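Protection of telomeres protein 1 (PDB 5USB) binds single-stranded telomeric DNA, protecting the 3' overhang of chromosome ends and regulating telomerase and telomere length. Local coordinates at residues F31-T36 and N79-G84. The protein carries 1 engineered substitution. Numbering follows the deposited sequence.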
loop_
_atom_site.group_PDB
_atom_site.type_symbol
_atom_site.label_atom_id
_atom_site.label_comp_id
_atom_site.label_asym_id
_atom_site.label_seq_id
_atom_site.Cartn_x
_atom_site.Cartn_y
_atom_site.Cartn_z
ATOM N N PHE A 31 -11.451 -4.271 -3.335
ATOM C CA PHE A 31 -10.719 -3.150 -3.911
ATOM C C PHE A 31 -9.228 -3.319 -3.614
ATOM O O PHE A 31 -8.847 -3.640 -2.473
ATOM C CB PHE A 31 -11.217 -1.827 -3.302
ATOM C CG PHE A 31 -10.587 -0.606 -3.864
ATOM C CD1 PHE A 31 -10.702 -0.290 -5.210
ATOM C CD2 PHE A 31 -9.937 0.284 -3.033
ATOM C CE1 PHE A 31 -10.123 0.902 -5.707
ATOM C CE2 PHE A 31 -9.372 1.429 -3.522
ATOM C CZ PHE A 31 -9.450 1.732 -4.839
ATOM N N THR A 32 -8.381 -3.091 -4.618
ATOM C CA THR A 32 -6.955 -3.335 -4.446
ATOM C C THR A 32 -6.193 -2.043 -4.649
ATOM O O THR A 32 -6.496 -1.277 -5.560
ATOM C CB THR A 32 -6.479 -4.371 -5.430
ATOM O OG1 THR A 32 -7.189 -5.589 -5.199
ATOM C CG2 THR A 32 -4.950 -4.629 -5.315
ATOM N N LEU A 33 -5.195 -1.808 -3.806
ATOM C CA LEU A 33 -4.279 -0.689 -3.915
ATOM C C LEU A 33 -2.865 -1.231 -4.028
ATOM O O LEU A 33 -2.545 -2.250 -3.441
ATOM C CB LEU A 33 -4.314 0.230 -2.649
ATOM C CG LEU A 33 -5.600 0.882 -2.213
ATOM C CD1 LEU A 33 -5.400 1.472 -0.800
ATOM C CD2 LEU A 33 -6.042 1.939 -3.242
ATOM N N TYR A 34 -2.027 -0.555 -4.796
ATOM C CA TYR A 34 -0.597 -0.817 -4.819
ATOM C C TYR A 34 0.061 0.465 -4.359
ATOM O O TYR A 34 -0.196 1.523 -4.955
ATOM C CB TYR A 34 -0.103 -1.178 -6.226
ATOM C CG TYR A 34 -0.749 -2.438 -6.775
ATOM C CD1 TYR A 34 -2.030 -2.441 -7.267
ATOM C CD2 TYR A 34 -0.057 -3.639 -6.743
ATOM C CE1 TYR A 34 -2.605 -3.591 -7.735
ATOM C CE2 TYR A 34 -0.646 -4.815 -7.197
ATOM C CZ TYR A 34 -1.920 -4.768 -7.675
ATOM O OH TYR A 34 -2.502 -5.934 -8.140
ATOM N N VAL A 35 0.817 0.394 -3.263
ATOM C CA VAL A 35 1.371 1.589 -2.644
ATOM C C VAL A 35 2.868 1.449 -2.417
ATOM O O VAL A 35 3.416 0.351 -2.397
ATOM C CB VAL A 35 0.656 1.921 -1.334
ATOM C CG1 VAL A 35 -0.829 1.923 -1.563
ATOM C CG2 VAL A 35 1.030 0.957 -0.243
ATOM N N THR A 36 3.532 2.598 -2.300
ATOM C CA THR A 36 4.974 2.666 -2.125
ATOM C C THR A 36 5.339 3.837 -1.231
ATOM O O THR A 36 4.635 4.853 -1.212
ATOM C CB THR A 36 5.688 2.845 -3.481
ATOM O OG1 THR A 36 7.108 2.763 -3.315
ATOM C CG2 THR A 36 5.410 4.179 -4.081
ATOM N N ASN A 79 -14.266 4.273 -4.617
ATOM C CA ASN A 79 -14.522 5.426 -5.472
ATOM C C ASN A 79 -14.014 6.699 -4.815
ATOM O O ASN A 79 -14.567 7.788 -5.019
ATOM C CB ASN A 79 -16.007 5.531 -5.792
ATOM C CG ASN A 79 -16.261 6.214 -7.105
ATOM O OD1 ASN A 79 -15.321 6.555 -7.823
ATOM N ND2 ASN A 79 -17.537 6.433 -7.425
ATOM N N TYR A 80 -12.966 6.564 -4.016
ATOM C CA TYR A 80 -12.428 7.646 -3.212
ATOM C C TYR A 80 -10.908 7.744 -3.318
ATOM O O TYR A 80 -10.397 8.794 -3.718
ATOM C CB TYR A 80 -12.889 7.453 -1.763
ATOM C CG TYR A 80 -12.358 8.446 -0.798
ATOM C CD1 TYR A 80 -12.374 9.815 -1.068
ATOM C CD2 TYR A 80 -11.873 8.038 0.421
ATOM C CE1 TYR A 80 -11.877 10.729 -0.162
ATOM C CE2 TYR A 80 -11.371 8.958 1.325
ATOM C CZ TYR A 80 -11.401 10.287 1.034
ATOM O OH TYR A 80 -10.925 11.184 1.950
ATOM N N ILE A 81 -10.176 6.685 -2.944
ATOM C CA ILE A 81 -8.720 6.679 -3.053
ATOM C C ILE A 81 -8.341 6.508 -4.516
ATOM O O ILE A 81 -8.798 5.573 -5.189
ATOM C CB ILE A 81 -8.105 5.561 -2.198
ATOM C CG1 ILE A 81 -8.507 5.670 -0.763
ATOM C CG2 ILE A 81 -6.562 5.557 -2.334
ATOM C CD1 ILE A 81 -8.059 6.943 -0.084
ATOM N N LYS A 82 -7.492 7.399 -5.011
ATOM C CA LYS A 82 -7.140 7.446 -6.428
ATOM C C LYS A 82 -5.639 7.310 -6.581
ATOM O O LYS A 82 -4.861 7.631 -5.681
ATOM C CB LYS A 82 -7.531 8.764 -7.118
ATOM C CG LYS A 82 -8.995 9.223 -6.982
ATOM C CD LYS A 82 -9.957 8.248 -7.574
ATOM C CE LYS A 82 -11.403 8.659 -7.288
ATOM N NZ LYS A 82 -12.341 7.567 -7.680
ATOM N N GLU A 83 -5.232 6.876 -7.763
ATOM C CA GLU A 83 -3.825 6.852 -8.104
ATOM C C GLU A 83 -3.207 8.239 -7.923
ATOM O O GLU A 83 -3.774 9.243 -8.372
ATOM C CB GLU A 83 -3.667 6.358 -9.552
ATOM C CG GLU A 83 -4.112 4.914 -9.651
ATOM C CD GLU A 83 -4.016 4.267 -11.015
ATOM O OE1 GLU A 83 -4.282 3.032 -11.103
ATOM O OE2 GLU A 83 -3.656 4.965 -11.992
ATOM N N GLY A 84 -2.050 8.271 -7.286
ATOM C CA GLY A 84 -1.334 9.500 -6.982
ATOM C C GLY A 84 -1.650 10.081 -5.621
ATOM O O GLY A 84 -0.857 10.892 -5.094
#
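Ile81 meets strand 31-36 twice, its methyl CG2 against Leu33 and its backbone O beside the ring of Phe31. The methyl CD2 of Leu33 rests 3.8 Å from CG2 of Ile81, and these two methyls make the apolar contact where the side chains cross at about a right angle. In Ile81 the longer arm, CG1, lies anti to the carbonyl carbon (chi1 -57°) and carries CD1 away from the strand, while CG2 is the branch presented to Leu33. Phe31 reaches the loop differently: CB points toward it, and with CG anti to the backbone N (chi1 -177°) the far end of the ring arrives there. Its rim atom CZ lies 3.9 Å from Ile81 O, which sits near the ring plane, a long edge-on van der Waals approach that is at most weakly polar.

Farther out, the ring of Phe31 also packs on Asp74 and Cys77 of helix 72-77, and Leu33 lies on Thr24 of strand 14-26. Lys82 N bonds locally to Asp85 OD2, whereas Glu83 OE1 accepts from Thr24 N and Gly84 O from Gln20 NE2, tying the loop to strand 14-26. Strand 31-36 turns Tyr34 onto an adenine base of the bound DNA. The contact seats Ile81, from the loop between helix 72-77 and strand 86-90, against strand 31-36 of the OB-fold of Pot1pC, one DNA-binding piece of Pot1.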